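Local coordinates for integron cassette protein Vpc_cass2 (PDB 3JRT) that is of unknown function but folds as an all-helical, cassette-encoded protein that pairs with a second copy of itself, at residues A[41-44]-A[45-49]; A[30-33]-A[34-38]; A[109-112]-A[113-117]. All blocks are in the same frame, centred on the assembly; numbering follows the deposited sequence.

Contact 1: A[41-44]-A[45-49]; sequences DLTI and AVTVL
With chi1 of Thr47 at -63°, OG1 is placed beside its own backbone N and opposite the carbonyl carbon, so the hydroxyl turns back along the helix to the carbonyl of Thr43. Thr43 O carries two bonds from this one residue. Thr47 N donates to Thr43 O at 3.1 Å in the regular helical bond, and Thr47 OG1 is 3.0 Å from the same Thr43 O. The two donors come from opposite faces of the carbonyl plane, the hydroxyl 36° out of it; the hydroxyl's proton is thereby used within its own helix, and Thr43 O accepts twice. Thr43 repeats the scheme one turn earlier, its OG1 bonding to Ile39 O.

On the adjoining side of the helix the contact is apolar. In Val48, chi1 of 168° puts CG2 in the place that OG1 takes in Thr47, where it lies 3.2 Å from Ile44 O and meets the side chain of Ile44. Ile44 CG1 meets Val48 CG2 at 4.0 Å, the two side chains crossing at a slant, and the backbone beneath them is firmly held, with Val48 N 2.8 Å from Ile44 O in a nearly straight bond. Ala45 N is bonded to Asp41 O, while the bond from Val46 N to Leu42 O is weak.

Ile44 packs on Ile70 of the second subunit and Val48 on Tyr52 of the second subunit, while Asp41 OD1 forms a salt bridge with Arg72 of that subunit. Leu42 and Val46 face inward, to Ile163 of helix 157-163, and Ala45 rests on Ile78. The helix thus has an inner face and a dimer face, and the Thr47 bond is the familiar i to i-4 side-chain-to-carbonyl bond of helical serines and threonines.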
loop_
_atom_site.group_PDB
_atom_site.type_symbol
_atom_site.label_atom_id
_atom_site.label_comp_id
_atom_site.label_asym_id
_atom_site.label_seq_id
_atom_site.Cartn_x
_atom_site.Cartn_y
_atom_site.Cartn_z
ATOM N N ASP A 41 1.831 1.093 -10.773
ATOM C CA ASP A 41 1.347 0.604 -9.484
ATOM C C ASP A 41 0.085 -0.263 -9.622
ATOM O O ASP A 41 -0.032 -1.281 -8.964
ATOM C CB ASP A 41 1.149 1.748 -8.483
ATOM C CG ASP A 41 2.461 2.501 -8.179
ATOM O OD1 ASP A 41 3.547 1.924 -8.391
ATOM O OD2 ASP A 41 2.415 3.664 -7.725
ATOM N N LEU A 42 -0.840 0.129 -10.490
ATOM C CA LEU A 42 -2.046 -0.662 -10.704
ATOM C C LEU A 42 -1.672 -1.973 -11.387
ATOM O O LEU A 42 -2.173 -3.019 -11.039
ATOM C CB LEU A 42 -3.068 0.101 -11.542
ATOM C CG LEU A 42 -3.813 1.253 -10.869
ATOM C CD1 LEU A 42 -4.473 2.157 -11.923
ATOM C CD2 LEU A 42 -4.842 0.749 -9.860
ATOM N N THR A 43 -0.753 -1.915 -12.338
ATOM C CA THR A 43 -0.373 -3.116 -13.067
ATOM C C THR A 43 0.318 -4.113 -12.145
ATOM O O THR A 43 0.062 -5.303 -12.214
ATOM C CB THR A 43 0.541 -2.765 -14.273
ATOM O OG1 THR A 43 -0.197 -1.960 -15.191
ATOM C CG2 THR A 43 1.066 -4.022 -14.993
ATOM N N ILE A 44 1.194 -3.627 -11.273
ATOM C CA ILE A 44 1.960 -4.534 -10.439
ATOM C C ILE A 44 1.111 -5.166 -9.306
ATOM O O ILE A 44 1.263 -6.331 -8.989
ATOM C CB ILE A 44 3.244 -3.888 -9.886
ATOM C CG1 ILE A 44 4.132 -4.965 -9.277
ATOM C CG2 ILE A 44 2.928 -2.825 -8.826
ATOM C CD1 ILE A 44 4.707 -5.912 -10.309
ATOM N N ALA A 45 0.220 -4.388 -8.719
ATOM C CA ALA A 45 -0.681 -4.885 -7.695
ATOM C C ALA A 45 -1.527 -6.059 -8.211
ATOM O O ALA A 45 -1.704 -7.060 -7.520
ATOM C CB ALA A 45 -1.577 -3.750 -7.195
ATOM N N VAL A 46 -2.029 -5.934 -9.434
ATOM C CA VAL A 46 -2.808 -6.996 -10.075
ATOM C C VAL A 46 -1.931 -8.210 -10.367
ATOM O O VAL A 46 -2.321 -9.343 -10.080
ATOM C CB VAL A 46 -3.468 -6.481 -11.394
ATOM C CG1 VAL A 46 -4.030 -7.641 -12.226
ATOM C CG2 VAL A 46 -4.548 -5.474 -11.075
ATOM N N THR A 47 -0.736 -7.963 -10.918
ATOM C CA THR A 47 0.208 -9.035 -11.246
ATOM C C THR A 47 0.621 -9.825 -10.001
ATOM O O THR A 47 0.610 -11.055 -9.984
ATOM C CB THR A 47 1.487 -8.490 -11.928
ATOM O OG1 THR A 47 1.149 -7.880 -13.174
ATOM C CG2 THR A 47 2.484 -9.627 -12.184
ATOM N N VAL A 48 1.002 -9.114 -8.954
ATOM C CA VAL A 48 1.377 -9.783 -7.714
ATOM C C VAL A 48 0.245 -10.661 -7.175
ATOM O O VAL A 48 0.462 -11.804 -6.799
ATOM C CB VAL A 48 1.777 -8.759 -6.650
ATOM C CG1 VAL A 48 1.880 -9.432 -5.286
ATOM C CG2 VAL A 48 3.122 -8.116 -7.030
ATOM N N LEU A 49 -0.963 -10.107 -7.150
ATOM C CA LEU A 49 -2.129 -10.789 -6.606
ATOM C C LEU A 49 -2.391 -12.061 -7.398
ATOM O O LEU A 49 -2.523 -13.138 -6.842
ATOM C CB LEU A 49 -3.348 -9.865 -6.659
ATOM C CG LEU A 49 -4.618 -10.403 -6.007
ATOM C CD1 LEU A 49 -4.292 -11.038 -4.650
ATOM C CD2 LEU A 49 -5.657 -9.290 -5.876
#

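Contact 2: A[30-33]-A[34-38]; sequences EIEE and ILSGL
Glu32 and Ser36, one turn apart on the amphipathic helix 27-53, are joined by a side-chain to side-chain contact of the i to i+4 kind. Glu32 CB starts out away from residues 34-38. CG stands opposite the backbone N (chi1 -169°), and a bend at chi2 of -82° swings the chain round toward the next turn. CD comes within 3.6 Å of Ser36 OG, and OE2 closes to 2.9 Å from that oxygen, leaving OE1 the more distant carboxylate oxygen. The serine hydroxyl also lies 3.1 Å from Glu32 O. Its one proton thus has two acceptors on the same glutamate, the carboxylate and the main-chain carbonyl, and the choice between them is not settled. Glu32 O takes Ser36 N as well, through the ordinary helical bond.

Carbon contacts line the neighbouring sides. Glu30 and Ile34 run side by side in the same direction, with the methylene CG of Glu30 3.6 Å from Ile34 CD1, so the acidic residue offers its hydrocarbon part to the isoleucine. Its carboxylate is used elsewhere: OE2 bonds to Tyr92 OH, and OE1 forms a salt bridge with Lys134 of the second subunit. Glu33 OE1 likewise bonds to Tyr137 OH of the second subunit, and Ile34 packs on that same tyrosine. Leu35 reaches inward to Ile181 and Leu184 of helix 177-188. It lies alongside Ile31, the two pointing the same way, with Leu35 CD1 3.8 Å from Ile31 CG2 and Leu35 CG just 3.2 Å from Ile31 O.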
loop_
_atom_site.group_PDB
_atom_site.type_symbol
_atom_site.label_atom_id
_atom_site.label_comp_id
_atom_site.label_asym_id
_atom_site.label_seq_id
_atom_site.Cartn_x
_atom_site.Cartn_y
_atom_site.Cartn_z
ATOM N N GLU A 30 4.027 17.053 -13.933
ATOM C CA GLU A 30 3.520 16.393 -12.752
ATOM C C GLU A 30 2.509 15.342 -13.199
ATOM O O GLU A 30 2.541 14.198 -12.749
ATOM C CB GLU A 30 2.873 17.422 -11.816
ATOM C CG GLU A 30 1.702 16.885 -10.994
ATOM C CD GLU A 30 0.903 17.993 -10.323
ATOM O OE1 GLU A 30 1.450 19.108 -10.197
ATOM O OE2 GLU A 30 -0.263 17.758 -9.922
ATOM N N ILE A 31 1.634 15.746 -14.114
ATOM C CA ILE A 31 0.613 14.873 -14.659
ATOM C C ILE A 31 1.210 13.655 -15.369
ATOM O O ILE A 31 0.773 12.537 -15.130
ATOM C CB ILE A 31 -0.352 15.645 -15.584
ATOM C CG1 ILE A 31 -1.203 16.616 -14.764
ATOM C CG2 ILE A 31 -1.274 14.693 -16.333
ATOM C CD1 ILE A 31 -1.978 17.613 -15.618
ATOM N N GLU A 32 2.208 13.852 -16.224
ATOM C CA GLU A 32 2.869 12.701 -16.846
ATOM C C GLU A 32 3.414 11.763 -15.774
ATOM O O GLU A 32 3.289 10.544 -15.890
ATOM C CB GLU A 32 3.999 13.131 -17.784
ATOM C CG GLU A 32 4.566 12.006 -18.666
ATOM C CD GLU A 32 5.602 11.131 -17.957
ATOM O OE1 GLU A 32 6.195 11.581 -16.950
ATOM O OE2 GLU A 32 5.833 9.988 -18.414
ATOM N N GLU A 33 4.019 12.338 -14.737
ATOM C CA GLU A 33 4.588 11.557 -13.644
ATOM C C GLU A 33 3.544 10.684 -12.961
ATOM O O GLU A 33 3.709 9.478 -12.828
ATOM C CB GLU A 33 5.215 12.474 -12.601
ATOM C CG GLU A 33 6.564 13.002 -13.016
ATOM C CD GLU A 33 7.212 13.867 -11.960
ATOM O OE1 GLU A 33 6.505 14.337 -11.036
ATOM O OE2 GLU A 33 8.436 14.078 -12.065
ATOM N N ILE A 34 2.475 11.324 -12.520
ATOM C CA ILE A 34 1.423 10.664 -11.792
ATOM C C ILE A 34 0.763 9.581 -12.647
ATOM O O ILE A 34 0.561 8.450 -12.183
ATOM C CB ILE A 34 0.407 11.674 -11.314
ATOM C CG1 ILE A 34 1.047 12.580 -10.252
ATOM C CG2 ILE A 34 -0.818 10.969 -10.756
ATOM C CD1 ILE A 34 0.196 13.794 -9.880
ATOM N N LEU A 35 0.470 9.906 -13.900
ATOM C CA LEU A 35 -0.122 8.927 -14.799
ATOM C C LEU A 35 0.763 7.706 -14.907
ATOM O O LEU A 35 0.286 6.579 -14.833
ATOM C CB LEU A 35 -0.368 9.523 -16.189
ATOM C CG LEU A 35 -1.487 10.566 -16.300
ATOM C CD1 LEU A 35 -1.504 11.180 -17.688
ATOM C CD2 LEU A 35 -2.855 9.973 -15.964
ATOM N N SER A 36 2.059 7.939 -15.091
ATOM C CA SER A 36 3.024 6.859 -15.240
ATOM C C SER A 36 3.081 6.002 -13.995
ATOM O O SER A 36 3.150 4.785 -14.081
ATOM C CB SER A 36 4.420 7.407 -15.583
ATOM O OG SER A 36 4.456 7.863 -16.928
ATOM N N GLY A 37 3.058 6.648 -12.836
ATOM C CA GLY A 37 3.045 5.931 -11.582
ATOM C C GLY A 37 1.799 5.068 -11.454
ATOM O O GLY A 37 1.880 3.920 -11.029
ATOM N N LEU A 38 0.648 5.633 -11.813
ATOM C CA LEU A 38 -0.627 4.914 -11.772
ATOM C C LEU A 38 -0.581 3.647 -12.608
ATOM O O LEU A 38 -1.009 2.596 -12.147
ATOM C CB LEU A 38 -1.774 5.787 -12.267
ATOM C CG LEU A 38 -2.225 6.907 -11.338
ATOM C CD1 LEU A 38 -3.246 7.829 -12.025
ATOM C CD2 LEU A 38 -2.798 6.281 -10.103
#

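Contact 3: A[109-112]-A[113-117]; sequences VYNN and EINKN
Residues 109-116 keep helical backbone angles, with Lys116 N bonded to Asn112 O at 2.9 Å and Ile114 N to Tyr110 O, until Asn117 leaves them as the first residue beyond the helix. The side chains of Asn111 and Asn115 cross at a slant one turn apart. Asn111 OD1 is 3.2 Å from Asn115 ND2, with the two amide planes turned 69° against each other. The other end of the Asn115 amide, OD1, accepts a hydrogen bond from Arg83. Asn112 and Lys116 form the outer pair: chi1 of Asn112, -158°, swings its amide toward the extended lysine, whose CE lies 3.2 Å from Asn112 ND2. Glu113 CG, beside its own backbone N, lies 3.1 Å from Val109 O; the chain bends beyond it.

Ile114 packs on Tyr85 and Val86 of helix 64-91 and on Trp162 of helix 157-163. The ring of Tyr110 meets that of Trp162 with planes about 15° apart, and its hydroxyl bonds to Ser174 O. Asn117 ND2 bonds to Met150 O of helix 140-151, so the C-terminal end of helix 104-116 is held between helices 64-91, 140-151 and 157-163.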
loop_
_atom_site.group_PDB
_atom_site.type_symbol
_atom_site.label_atom_id
_atom_site.label_comp_id
_atom_site.label_asym_id
_atom_site.label_seq_id
_atom_site.Cartn_x
_atom_site.Cartn_y
_atom_site.Cartn_z
ATOM N N VAL A 109 -15.949 7.947 -17.928
ATOM C CA VAL A 109 -16.582 6.654 -17.701
ATOM C C VAL A 109 -15.859 5.915 -16.584
ATOM O O VAL A 109 -16.472 5.465 -15.616
ATOM C CB VAL A 109 -16.560 5.786 -18.962
ATOM C CG1 VAL A 109 -16.922 4.350 -18.617
ATOM C CG2 VAL A 109 -17.510 6.359 -20.015
ATOM N N TYR A 110 -14.545 5.805 -16.717
ATOM C CA TYR A 110 -13.749 5.152 -15.693
ATOM C C TYR A 110 -13.780 5.946 -14.393
ATOM O O TYR A 110 -13.887 5.380 -13.309
ATOM C CB TYR A 110 -12.333 4.882 -16.200
ATOM C CG TYR A 110 -12.317 3.678 -17.106
ATOM C CD1 TYR A 110 -11.872 2.453 -16.655
ATOM C CD2 TYR A 110 -12.813 3.756 -18.389
ATOM C CE1 TYR A 110 -11.886 1.342 -17.480
ATOM C CE2 TYR A 110 -12.832 2.659 -19.220
ATOM C CZ TYR A 110 -12.369 1.454 -18.764
ATOM O OH TYR A 110 -12.400 0.360 -19.600
ATOM N N ASN A 111 -13.736 7.264 -14.507
ATOM C CA ASN A 111 -13.893 8.103 -13.333
ATOM C C ASN A 111 -15.189 7.758 -12.600
ATOM O O ASN A 111 -15.223 7.671 -11.371
ATOM C CB ASN A 111 -13.857 9.582 -13.728
ATOM C CG ASN A 111 -13.813 10.504 -12.527
ATOM O OD1 ASN A 111 -14.831 10.761 -11.884
ATOM N ND2 ASN A 111 -12.636 11.000 -12.215
ATOM N N ASN A 112 -16.252 7.520 -13.359
ATOM C CA ASN A 112 -17.558 7.286 -12.754
ATOM C C ASN A 112 -17.689 5.911 -12.107
ATOM O O ASN A 112 -18.257 5.768 -11.017
ATOM C CB ASN A 112 -18.671 7.497 -13.772
ATOM C CG ASN A 112 -19.997 7.792 -13.115
ATOM O OD1 ASN A 112 -20.051 8.461 -12.081
ATOM N ND2 ASN A 112 -21.077 7.294 -13.705
ATOM N N GLU A 113 -17.166 4.899 -12.786
ATOM C CA GLU A 113 -17.152 3.553 -12.244
ATOM C C GLU A 113 -16.536 3.547 -10.847
ATOM O O GLU A 113 -17.103 3.002 -9.899
ATOM C CB GLU A 113 -16.355 2.642 -13.162
ATOM C CG GLU A 113 -16.904 2.571 -14.568
ATOM C CD GLU A 113 -18.102 1.660 -14.668
ATOM O OE1 GLU A 113 -18.110 0.818 -15.590
ATOM O OE2 GLU A 113 -19.026 1.777 -13.828
ATOM N N ILE A 114 -15.376 4.176 -10.722
ATOM C CA ILE A 114 -14.698 4.243 -9.436
ATOM C C ILE A 114 -15.537 4.882 -8.329
ATOM O O ILE A 114 -15.611 4.353 -7.222
ATOM C CB ILE A 114 -13.366 4.975 -9.554
ATOM C CG1 ILE A 114 -12.370 4.118 -10.348
ATOM C CG2 ILE A 114 -12.836 5.273 -8.179
ATOM C CD1 ILE A 114 -11.184 4.918 -10.957
ATOM N N ASN A 115 -16.160 6.021 -8.611
ATOM C CA ASN A 115 -17.027 6.629 -7.611
ATOM C C ASN A 115 -18.204 5.723 -7.261
ATOM O O ASN A 115 -18.599 5.623 -6.103
ATOM C CB ASN A 115 -17.545 7.984 -8.089
ATOM C CG ASN A 115 -16.460 9.042 -8.145
ATOM O OD1 ASN A 115 -15.662 9.191 -7.216
ATOM N ND2 ASN A 115 -16.435 9.795 -9.237
ATOM N N LYS A 116 -18.771 5.072 -8.271
ATOM C CA LYS A 116 -19.925 4.207 -8.061
ATOM C C LYS A 116 -19.604 3.103 -7.068
ATOM O O LYS A 116 -20.447 2.719 -6.249
ATOM C CB LYS A 116 -20.359 3.572 -9.376
ATOM C CG LYS A 116 -21.072 4.517 -10.312
ATOM C CD LYS A 116 -21.633 3.767 -11.500
ATOM C CE LYS A 116 -22.425 4.688 -12.400
ATOM N NZ LYS A 116 -22.964 3.955 -13.575
ATOM N N ASN A 117 -18.381 2.588 -7.160
ATOM C CA ASN A 117 -17.948 1.462 -6.347
ATOM C C ASN A 117 -17.406 2.006 -5.035
ATOM O O ASN A 117 -16.207 2.260 -4.902
ATOM C CB ASN A 117 -16.879 0.663 -7.103
ATOM C CG ASN A 117 -16.478 -0.614 -6.387
ATOM O OD1 ASN A 117 -16.503 -0.685 -5.163
ATOM N ND2 ASN A 117 -16.097 -1.629 -7.155
#

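From the N terminus the chain enters contact 2 and then contact 1, both on helix 27-53, with centres 16 Å apart. Contact 3 follows on helix 104-116, after helix 64-91. Each is a local i to i+4 contact within one helix, so none closes a long loop, and the three stand in series without nesting or crossing. Contacts 1 and 2 both reach the second subunit, whereas contact 3 touches no other chain of the assembly. Contacts 1 and 3 lie on opposite sides of the chain's centre, about 7 Å apart at their nearest atoms. Helices 64-91 and 177-188 touch all three, tying the helical bundle together.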